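Local atomic coordinates of periplasmic oligopeptide-binding protein (Burkholderia pseudomallei, PDB entry 3ZS6), a protein that binds oligopeptides in the periplasm and probably hands them to a membrane-embedded ABC transporter for import. Residues A298-M303 with L472-D478; P302-L306 with F318-A323; V105-A111 with D123-R127. All coordinates share one frame; numbering follows the deposited sequence.

Contact 1: A298-M303 with L472-D478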
loop_
_atom_site.group_PDB
_atom_site.type_symbol
_atom_site.label_atom_id
_atom_site.label_comp_id
_atom_site.label_asym_id
_atom_site.label_seq_id
_atom_site.Cartn_x
_atom_site.Cartn_y
_atom_site.Cartn_z
ATOM N N ALA A 298 -14.189 8.802 -11.848
ATOM C CA ALA A 298 -12.826 9.115 -12.237
ATOM C C ALA A 298 -12.186 7.965 -13.014
ATOM O O ALA A 298 -10.965 7.824 -13.036
ATOM C CB ALA A 298 -11.994 9.495 -11.012
ATOM N N GLY A 299 -13.023 7.156 -13.659
ATOM C CA GLY A 299 -12.551 6.031 -14.446
ATOM C C GLY A 299 -12.379 4.721 -13.687
ATOM O O GLY A 299 -11.915 3.730 -14.256
ATOM N N GLU A 300 -12.748 4.705 -12.409
ATOM C CA GLU A 300 -12.616 3.494 -11.597
ATOM C C GLU A 300 -13.340 2.309 -12.244
ATOM O O GLU A 300 -14.423 2.467 -12.796
ATOM C CB GLU A 300 -13.150 3.724 -10.180
ATOM C CG GLU A 300 -12.300 4.668 -9.342
ATOM C CD GLU A 300 -12.693 6.125 -9.499
ATOM O OE1 GLU A 300 -13.596 6.424 -10.312
ATOM O OE2 GLU A 300 -12.096 6.972 -8.800
ATOM N N VAL A 301 -12.740 1.126 -12.159
ATOM C CA VAL A 301 -13.301 -0.073 -12.785
ATOM C C VAL A 301 -13.866 -1.049 -11.744
ATOM O O VAL A 301 -13.167 -1.430 -10.809
ATOM C CB VAL A 301 -12.230 -0.803 -13.630
ATOM C CG1 VAL A 301 -12.787 -2.108 -14.195
ATOM C CG2 VAL A 301 -11.727 0.104 -14.748
ATOM N N PRO A 302 -15.131 -1.465 -11.907
ATOM C CA PRO A 302 -15.698 -2.415 -10.941
ATOM C C PRO A 302 -14.780 -3.612 -10.700
ATOM O O PRO A 302 -14.173 -4.126 -11.640
ATOM C CB PRO A 302 -17.011 -2.846 -11.607
ATOM C CG PRO A 302 -17.418 -1.630 -12.406
ATOM C CD PRO A 302 -16.103 -1.092 -12.952
ATOM N N MET A 303 -14.645 -4.018 -9.440
ATOM C CA MET A 303 -13.835 -5.187 -9.095
ATOM C C MET A 303 -14.587 -6.127 -8.154
ATOM O O MET A 303 -15.387 -5.680 -7.327
ATOM C CB MET A 303 -12.495 -4.778 -8.472
ATOM C CG MET A 303 -11.472 -4.265 -9.480
ATOM S SD MET A 303 -9.844 -3.917 -8.768
ATOM C CE MET A 303 -9.276 -5.565 -8.314
ATOM N N LEU A 472 -14.515 -3.455 -4.354
ATOM C CA LEU A 472 -15.453 -2.523 -4.967
ATOM C C LEU A 472 -14.999 -2.053 -6.351
ATOM O O LEU A 472 -15.749 -2.157 -7.319
ATOM C CB LEU A 472 -15.686 -1.306 -4.057
ATOM C CG LEU A 472 -16.396 -1.606 -2.733
ATOM C CD1 LEU A 472 -16.532 -0.347 -1.883
ATOM C CD2 LEU A 472 -17.765 -2.247 -2.997
ATOM N N PHE A 473 -13.784 -1.517 -6.439
ATOM C CA PHE A 473 -13.266 -1.071 -7.724
ATOM C C PHE A 473 -11.758 -0.894 -7.710
ATOM O O PHE A 473 -11.118 -0.901 -6.652
ATOM C CB PHE A 473 -13.951 0.233 -8.169
ATOM C CG PHE A 473 -13.879 1.329 -7.153
ATOM C CD1 PHE A 473 -12.732 2.097 -7.029
ATOM C CD2 PHE A 473 -14.960 1.592 -6.313
ATOM C CE1 PHE A 473 -12.652 3.113 -6.086
ATOM C CE2 PHE A 473 -14.889 2.610 -5.367
ATOM C CZ PHE A 473 -13.728 3.368 -5.248
ATOM N N GLN A 474 -11.194 -0.745 -8.903
ATOM C CA GLN A 474 -9.778 -0.469 -9.047
ATOM C C GLN A 474 -9.554 1.026 -8.886
ATOM O O GLN A 474 -10.251 1.825 -9.510
ATOM C CB GLN A 474 -9.288 -0.925 -10.426
ATOM C CG GLN A 474 -7.787 -0.723 -10.650
ATOM C CD GLN A 474 -7.330 -1.319 -11.968
ATOM O OE1 GLN A 474 -8.123 -1.917 -12.697
ATOM N NE2 GLN A 474 -6.045 -1.162 -12.278
ATOM N N TYR A 475 -8.593 1.402 -8.044
ATOM C CA TYR A 475 -8.251 2.815 -7.853
ATOM C C TYR A 475 -7.895 3.512 -9.162
ATOM O O TYR A 475 -7.233 2.938 -10.024
ATOM C CB TYR A 475 -7.056 2.977 -6.908
ATOM C CG TYR A 475 -7.397 3.016 -5.437
ATOM C CD1 TYR A 475 -7.437 1.849 -4.686
ATOM C CD2 TYR A 475 -7.655 4.224 -4.794
ATOM C CE1 TYR A 475 -7.726 1.876 -3.330
ATOM C CE2 TYR A 475 -7.952 4.262 -3.438
ATOM C CZ TYR A 475 -7.987 3.083 -2.714
ATOM O OH TYR A 475 -8.280 3.108 -1.369
ATOM N N SER A 476 -8.335 4.759 -9.284
ATOM C CA SER A 476 -7.908 5.647 -10.358
ATOM C C SER A 476 -6.711 6.473 -9.878
ATOM O O SER A 476 -6.688 6.927 -8.737
ATOM C CB SER A 476 -9.057 6.570 -10.756
ATOM O OG SER A 476 -8.591 7.697 -11.472
ATOM N N ALA A 477 -5.725 6.662 -10.755
ATOM C CA ALA A 477 -4.498 7.388 -10.426
ATOM C C ALA A 477 -4.638 8.903 -10.618
ATOM O O ALA A 477 -3.688 9.664 -10.378
ATOM C CB ALA A 477 -3.343 6.865 -11.287
ATOM N N ASP A 478 -5.816 9.325 -11.065
ATOM C CA ASP A 478 -6.088 10.721 -11.383
ATOM C C ASP A 478 -5.704 11.671 -10.259
ATOM O O ASP A 478 -6.157 11.524 -9.123
ATOM C CB ASP A 478 -7.571 10.917 -11.724
ATOM C CG ASP A 478 -7.965 10.260 -13.038
ATOM O OD1 ASP A 478 -7.190 9.429 -13.552
ATOM O OD2 ASP A 478 -9.067 10.561 -13.541
HETATM O O HOH W 1 -10.051 5.992 -7.391
#
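Ser476 reaches across to the backbone of Ala298 by donating its OG hydrogen to Ala298 O, at 2.8 Å and tilted from the carbonyl plane. With chi1 162° the hydroxyl stands opposite its own backbone N, alongside its carbonyl carbon; from there OG also accepts from Asp478 N, two residues on, forming an ST turn. Asp478 OD2 comes near the same Ala298 O, but both are acceptors; the other carboxylate oxygen, OD1, is bonded to Gly256 N.

Glu300 folds back over its own loop. CG lies beside the backbone N and the chain bends at chi2 (88°), bringing OE1 within 2.9 Å of Ala298 N, which meets it on the syn side of the carboxylate; Thr296 OG1 is a second partner. OE2 takes a hydrogen from water 1, which in turn accepts from Ser476 N. The aliphatic part of Glu300 runs beside the Phe473 ring, CG 3.5 Å from CD1, with both side chains pointing the same way.

A short, weakly bonded strand at about 301-302 runs antiparallel along strand 470-480 in the mixed sheet, which has a classic beta bulge where Leu472 and Phe473 both face Tyr262. Gln474 N donates to Val301 O (2.8 Å), and Met303 N donates to Leu472 O (3.0 Å) from well above the carbonyl plane. Pro302 and Phe473 form a non-hydrogen-bonded pair whose side chains diverge.

Beyond it, the Met303 chain runs extended through chi2 to lay SD 3.5 Å from Gln474 CB, and only the terminal CE turns off at chi3. Gln474 runs out fully extended, and its NE2 is bonded to Gln258 O on the neighbouring strand 253-258.

Contact 2: P302-L306 with F318-A323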
loop_
_atom_site.group_PDB
_atom_site.type_symbol
_atom_site.label_atom_id
_atom_site.label_comp_id
_atom_site.label_asym_id
_atom_site.label_seq_id
_atom_site.Cartn_x
_atom_site.Cartn_y
_atom_site.Cartn_z
ATOM N N PRO A 302 -15.131 -1.465 -11.907
ATOM C CA PRO A 302 -15.698 -2.415 -10.941
ATOM C C PRO A 302 -14.780 -3.612 -10.700
ATOM O O PRO A 302 -14.173 -4.126 -11.640
ATOM C CB PRO A 302 -17.011 -2.846 -11.607
ATOM C CG PRO A 302 -17.418 -1.630 -12.406
ATOM C CD PRO A 302 -16.103 -1.092 -12.952
ATOM N N MET A 303 -14.645 -4.018 -9.440
ATOM C CA MET A 303 -13.835 -5.187 -9.095
ATOM C C MET A 303 -14.587 -6.127 -8.154
ATOM O O MET A 303 -15.387 -5.680 -7.327
ATOM C CB MET A 303 -12.495 -4.778 -8.472
ATOM C CG MET A 303 -11.472 -4.265 -9.480
ATOM S SD MET A 303 -9.844 -3.917 -8.768
ATOM C CE MET A 303 -9.276 -5.565 -8.314
ATOM N N TYR A 304 -14.303 -7.422 -8.276
ATOM C CA TYR A 304 -14.970 -8.454 -7.486
ATOM C C TYR A 304 -13.978 -9.270 -6.660
ATOM O O TYR A 304 -14.368 -9.998 -5.749
ATOM C CB TYR A 304 -15.783 -9.372 -8.410
ATOM C CG TYR A 304 -16.758 -8.572 -9.229
ATOM C CD1 TYR A 304 -17.997 -8.223 -8.711
ATOM C CD2 TYR A 304 -16.419 -8.110 -10.495
ATOM C CE1 TYR A 304 -18.889 -7.464 -9.443
ATOM C CE2 TYR A 304 -17.307 -7.348 -11.238
ATOM C CZ TYR A 304 -18.537 -7.031 -10.703
ATOM O OH TYR A 304 -19.417 -6.266 -11.420
ATOM N N GLY A 305 -12.698 -9.148 -6.997
ATOM C CA GLY A 305 -11.634 -9.783 -6.242
ATOM C C GLY A 305 -10.521 -8.787 -5.949
ATOM O O GLY A 305 -10.702 -7.573 -6.123
ATOM N N LEU A 306 -9.376 -9.295 -5.501
ATOM C CA LEU A 306 -8.247 -8.449 -5.102
ATOM C C LEU A 306 -7.309 -8.087 -6.255
ATOM O O LEU A 306 -6.662 -7.044 -6.219
ATOM C CB LEU A 306 -7.440 -9.121 -3.983
ATOM C CG LEU A 306 -8.159 -9.402 -2.658
ATOM C CD1 LEU A 306 -7.241 -10.178 -1.702
ATOM C CD2 LEU A 306 -8.649 -8.106 -2.014
ATOM N N PHE A 318 -10.737 -12.014 -10.839
ATOM C CA PHE A 318 -11.846 -12.850 -10.419
ATOM C C PHE A 318 -13.167 -12.166 -10.775
ATOM O O PHE A 318 -13.421 -11.030 -10.375
ATOM C CB PHE A 318 -11.751 -13.107 -8.914
ATOM C CG PHE A 318 -12.980 -13.729 -8.317
ATOM C CD1 PHE A 318 -13.209 -15.092 -8.427
ATOM C CD2 PHE A 318 -13.896 -12.950 -7.632
ATOM C CE1 PHE A 318 -14.333 -15.671 -7.859
ATOM C CE2 PHE A 318 -15.022 -13.511 -7.064
ATOM C CZ PHE A 318 -15.245 -14.879 -7.177
ATOM N N THR A 319 -13.996 -12.857 -11.548
ATOM C CA THR A 319 -15.310 -12.342 -11.904
ATOM C C THR A 319 -16.364 -13.389 -11.586
ATOM O O THR A 319 -16.487 -14.387 -12.291
ATOM C CB THR A 319 -15.407 -11.969 -13.395
ATOM O OG1 THR A 319 -14.437 -10.962 -13.706
ATOM C CG2 THR A 319 -16.788 -11.430 -13.716
ATOM N N PRO A 320 -17.129 -13.160 -10.513
ATOM C CA PRO A 320 -18.159 -14.105 -10.077
ATOM C C PRO A 320 -19.329 -14.195 -11.038
ATOM O O PRO A 320 -19.669 -13.247 -11.762
ATOM C CB PRO A 320 -18.638 -13.504 -8.758
ATOM C CG PRO A 320 -18.429 -12.037 -8.947
ATOM C CD PRO A 320 -17.129 -11.939 -9.690
ATOM N N ASP A 321 -19.941 -15.371 -11.014
ATOM C CA ASP A 321 -21.148 -15.690 -11.753
ATOM C C ASP A 321 -22.163 -14.550 -11.751
ATOM O O ASP A 321 -22.659 -14.142 -12.798
ATOM C CB ASP A 321 -21.781 -16.926 -11.108
ATOM C CG ASP A 321 -22.815 -17.568 -11.979
ATOM O OD1 ASP A 321 -23.275 -16.911 -12.936
ATOM O OD2 ASP A 321 -23.173 -18.730 -11.705
ATOM N N TRP A 322 -22.468 -14.044 -10.560
ATOM C CA TRP A 322 -23.554 -13.088 -10.377
ATOM C C TRP A 322 -23.264 -11.683 -10.917
ATOM O O TRP A 322 -24.161 -10.840 -10.977
ATOM C CB TRP A 322 -23.958 -13.028 -8.897
ATOM C CG TRP A 322 -22.802 -12.833 -7.949
ATOM C CD1 TRP A 322 -22.137 -13.803 -7.257
ATOM C CD2 TRP A 322 -22.180 -11.590 -7.593
ATOM N NE1 TRP A 322 -21.138 -13.245 -6.494
ATOM C CE2 TRP A 322 -21.146 -11.888 -6.680
ATOM C CE3 TRP A 322 -22.394 -10.258 -7.962
ATOM C CZ2 TRP A 322 -20.333 -10.902 -6.126
ATOM C CZ3 TRP A 322 -21.588 -9.279 -7.409
ATOM C CH2 TRP A 322 -20.569 -9.606 -6.501
ATOM N N ALA A 323 -22.022 -11.430 -11.317
ATOM C CA ALA A 323 -21.667 -10.126 -11.872
ATOM C C ALA A 323 -22.506 -9.805 -13.110
ATOM O O ALA A 323 -22.693 -8.640 -13.465
ATOM C CB ALA A 323 -20.186 -10.073 -12.208
HETATM O O HOH W 2 -12.263 -8.484 -10.109
#
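Tyr304 lays its ring among Pro320, Trp322 and Ala323, side chains at and just before a short 3-10 segment, 321-323, in the irregular connection between strand 301-302 and helix 327-340. The close packing is aromatic. An edge of the Tyr304 ring is directed at the face of Trp322 in an offset edge-to-face pair, planes 82° apart and CD1 3.7 Å from Trp322 CH2. The indole is swung into this position by chi1 50°, which sets CG between its backbone N and carbonyl carbon. Pro320 CG lies over the same indole face, 3.5 Å above it, so proline and tyrosine share that surface. Ala323 CB adds a CH-pi contact over one face of Tyr304, 4.1 Å from the ring centroid. Tyr467 holds the indole from outside by a hydrogen bond between its OH and Trp322 NE1, while Arg288 of helix 288-296 touches both rings.

Toward Gly305 the backbones come close, but the meeting is more polar and water-mediated, with no direct hydrogen bond between the segments; the exposed Thr319 marks the solvent side. Phe318 turns its ring edge to the Tyr304 backbone, CD2 3.5 Å from Tyr304 O, and packs against helix 449-464. A water bridges the backbones, accepting from Tyr304 N at 2.9 Å and donating to Phe318 O at 2.8 Å.

Contact 3: V105-A111 with D123-R127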
loop_
_atom_site.group_PDB
_atom_site.type_symbol
_atom_site.label_atom_id
_atom_site.label_comp_id
_atom_site.label_asym_id
_atom_site.label_seq_id
_atom_site.Cartn_x
_atom_site.Cartn_y
_atom_site.Cartn_z
ATOM N N VAL A 105 9.775 -8.879 4.588
ATOM C CA VAL A 105 10.964 -9.642 4.944
ATOM C C VAL A 105 10.640 -11.134 4.994
ATOM O O VAL A 105 11.523 -11.980 5.112
ATOM C CB VAL A 105 11.556 -9.168 6.287
ATOM C CG1 VAL A 105 10.741 -9.723 7.453
ATOM C CG2 VAL A 105 13.023 -9.575 6.396
ATOM N N GLU A 106 9.361 -11.453 4.863
ATOM C CA GLU A 106 8.904 -12.830 4.993
ATOM C C GLU A 106 9.496 -13.758 3.929
ATOM O O GLU A 106 9.600 -14.966 4.151
ATOM C CB GLU A 106 7.375 -12.883 4.960
ATOM C CG GLU A 106 6.755 -13.878 5.919
ATOM C CD GLU A 106 5.241 -13.749 5.975
ATOM O OE1 GLU A 106 4.750 -12.735 6.512
ATOM O OE2 GLU A 106 4.544 -14.657 5.474
ATOM N N PHE A 107 9.887 -13.205 2.783
ATOM C CA PHE A 107 10.470 -14.028 1.719
ATOM C C PHE A 107 11.891 -14.464 2.079
ATOM O O PHE A 107 12.420 -15.422 1.511
ATOM C CB PHE A 107 10.498 -13.285 0.377
ATOM C CG PHE A 107 9.140 -12.983 -0.192
ATOM C CD1 PHE A 107 7.990 -13.203 0.548
ATOM C CD2 PHE A 107 9.018 -12.481 -1.479
ATOM C CE1 PHE A 107 6.740 -12.919 0.015
ATOM C CE2 PHE A 107 7.774 -12.199 -2.018
ATOM C CZ PHE A 107 6.633 -12.418 -1.269
ATOM N N VAL A 108 12.510 -13.754 3.017
ATOM C CA VAL A 108 13.884 -14.055 3.400
ATOM C C VAL A 108 13.984 -15.319 4.255
ATOM O O VAL A 108 13.105 -15.612 5.067
ATOM C CB VAL A 108 14.543 -12.867 4.114
ATOM C CG1 VAL A 108 15.996 -13.182 4.439
ATOM C CG2 VAL A 108 14.450 -11.621 3.240
ATOM N N LYS A 109 15.070 -16.059 4.052
ATOM C CA LYS A 109 15.275 -17.349 4.690
ATOM C C LYS A 109 15.176 -17.254 6.209
ATOM O O LYS A 109 15.826 -16.411 6.836
ATOM C CB LYS A 109 16.629 -17.935 4.270
ATOM C CG LYS A 109 16.850 -19.373 4.690
ATOM C CD LYS A 109 15.744 -20.275 4.158
ATOM C CE LYS A 109 16.092 -21.747 4.333
ATOM N NZ LYS A 109 17.219 -22.152 3.443
ATOM N N ASN A 110 14.328 -18.102 6.780
ATOM C CA ASN A 110 14.118 -18.166 8.221
ATOM C C ASN A 110 13.205 -17.084 8.802
ATOM O O ASN A 110 12.869 -17.129 9.982
ATOM C CB ASN A 110 15.457 -18.160 8.959
ATOM C CG ASN A 110 16.221 -19.457 8.788
ATOM O OD1 ASN A 110 15.640 -20.503 8.500
ATOM N ND2 ASN A 110 17.530 -19.397 8.968
ATOM N N ALA A 111 12.808 -16.115 7.984
ATOM C CA ALA A 111 11.982 -15.008 8.483
ATOM C C ALA A 111 10.708 -15.474 9.207
ATOM O O ALA A 111 10.382 -14.968 10.287
ATOM C CB ALA A 111 11.639 -14.030 7.356
ATOM N N ASP A 123 19.319 -15.375 12.886
ATOM C CA ASP A 123 19.220 -16.464 11.908
ATOM C C ASP A 123 18.704 -16.023 10.533
ATOM O O ASP A 123 18.697 -16.813 9.587
ATOM C CB ASP A 123 18.332 -17.596 12.442
ATOM C CG ASP A 123 19.004 -18.408 13.541
ATOM O OD1 ASP A 123 20.231 -18.272 13.734
ATOM O OD2 ASP A 123 18.303 -19.198 14.202
ATOM N N LEU A 124 18.265 -14.772 10.422
ATOM C CA LEU A 124 17.703 -14.274 9.164
ATOM C C LEU A 124 18.685 -14.414 7.996
ATOM O O LEU A 124 19.879 -14.120 8.127
ATOM C CB LEU A 124 17.275 -12.812 9.312
ATOM C CG LEU A 124 16.480 -12.165 8.175
ATOM C CD1 LEU A 124 15.164 -12.911 7.936
ATOM C CD2 LEU A 124 16.208 -10.693 8.501
ATOM N N GLY A 125 18.172 -14.838 6.846
ATOM C CA GLY A 125 19.006 -15.056 5.676
ATOM C C GLY A 125 19.503 -13.813 4.950
ATOM O O GLY A 125 19.456 -13.755 3.723
ATOM N N ILE A 126 19.970 -12.812 5.692
ATOM C CA ILE A 126 20.714 -11.719 5.078
ATOM C C ILE A 126 22.099 -11.615 5.709
ATOM O O ILE A 126 22.231 -11.607 6.933
ATOM C CB ILE A 126 19.993 -10.356 5.167
ATOM C CG1 ILE A 126 20.823 -9.278 4.456
ATOM C CG2 ILE A 126 19.744 -9.964 6.611
ATOM C CD1 ILE A 126 20.110 -7.941 4.297
ATOM N N ARG A 127 23.125 -11.527 4.870
ATOM C CA ARG A 127 24.503 -11.581 5.353
ATOM C C ARG A 127 25.401 -10.516 4.717
ATOM O O ARG A 127 25.337 -10.268 3.509
ATOM C CB ARG A 127 25.074 -12.977 5.099
ATOM C CG ARG A 127 26.482 -13.199 5.606
ATOM C CD ARG A 127 26.844 -14.682 5.566
ATOM N NE ARG A 127 26.987 -15.197 4.205
ATOM C CZ ARG A 127 28.158 -15.437 3.616
ATOM N NH1 ARG A 127 29.294 -15.209 4.268
ATOM N NH2 ARG A 127 28.195 -15.909 2.376
#
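Leu124 spreads its two methyls over the 105-111 loop. CD1 touches Val108 CG1 at 3.6 Å and, roughly at right angles to that, Ala111 CB at 3.7 Å; CD2 goes to Val105 CG2 at 4.0 Å, the two side chains meeting at a slant. Leu124 leaves its backbone heading away from the loop, and its branched end turns back to touch it. Val108 holds CG1 opposite its backbone N (chi1 -177°), where this one methyl meets both the leucine and the Gly125 carbonyl.

The polar half is built on a type II beta turn from Val108 to Ala111. Lys109 O, the carbonyl of the turn's central peptide, accepts from Gly125 N at 2.8 Å; having no side chain, Gly125 can come in close, its CA 4.0 Å from Lys109 CB. Next in the turn, Asn110 extends its amide alongside, ND2 donating to Asp123 O at 2.9 Å. That bond is nearly straight, 176° at the hydrogen, and lies in the plane of the Asn110 amide, yet it reaches the acceptor from above the carbonyl plane. The Asp123 carboxylate turns instead to Gln119.

Trp89 of helix 82-93 packs on Val108 and Leu124, Ile114 of helix 111-115 touches Leu124, and Lys109 and Gly125 both form backbone bonds to Lys137 of strand 133-137, neighbour of the edge strand 126-128.

Contacts 1 and 2 start from the same stretch and share Pro302 and Met303, their centres 14 Å apart; contact 2 closes within the chain that contact 1 spans, and the segment leaving strand 301-302 runs into the loop packing of contact 2. Contact 3 is remote, its centre 36 Å from that of contact 1, on the opposite side of the chain's centre, and 35 Å from that of contact 2; nearest atoms of contacts 2 and 3 are about 14 Å apart. The separation is consistent with contact 3 lying in a different domain of an OppA-type binding protein from contacts 1 and 2. The bound peptide is approached through 472-478, where Tyr475 packs on an apolar peptide side chain.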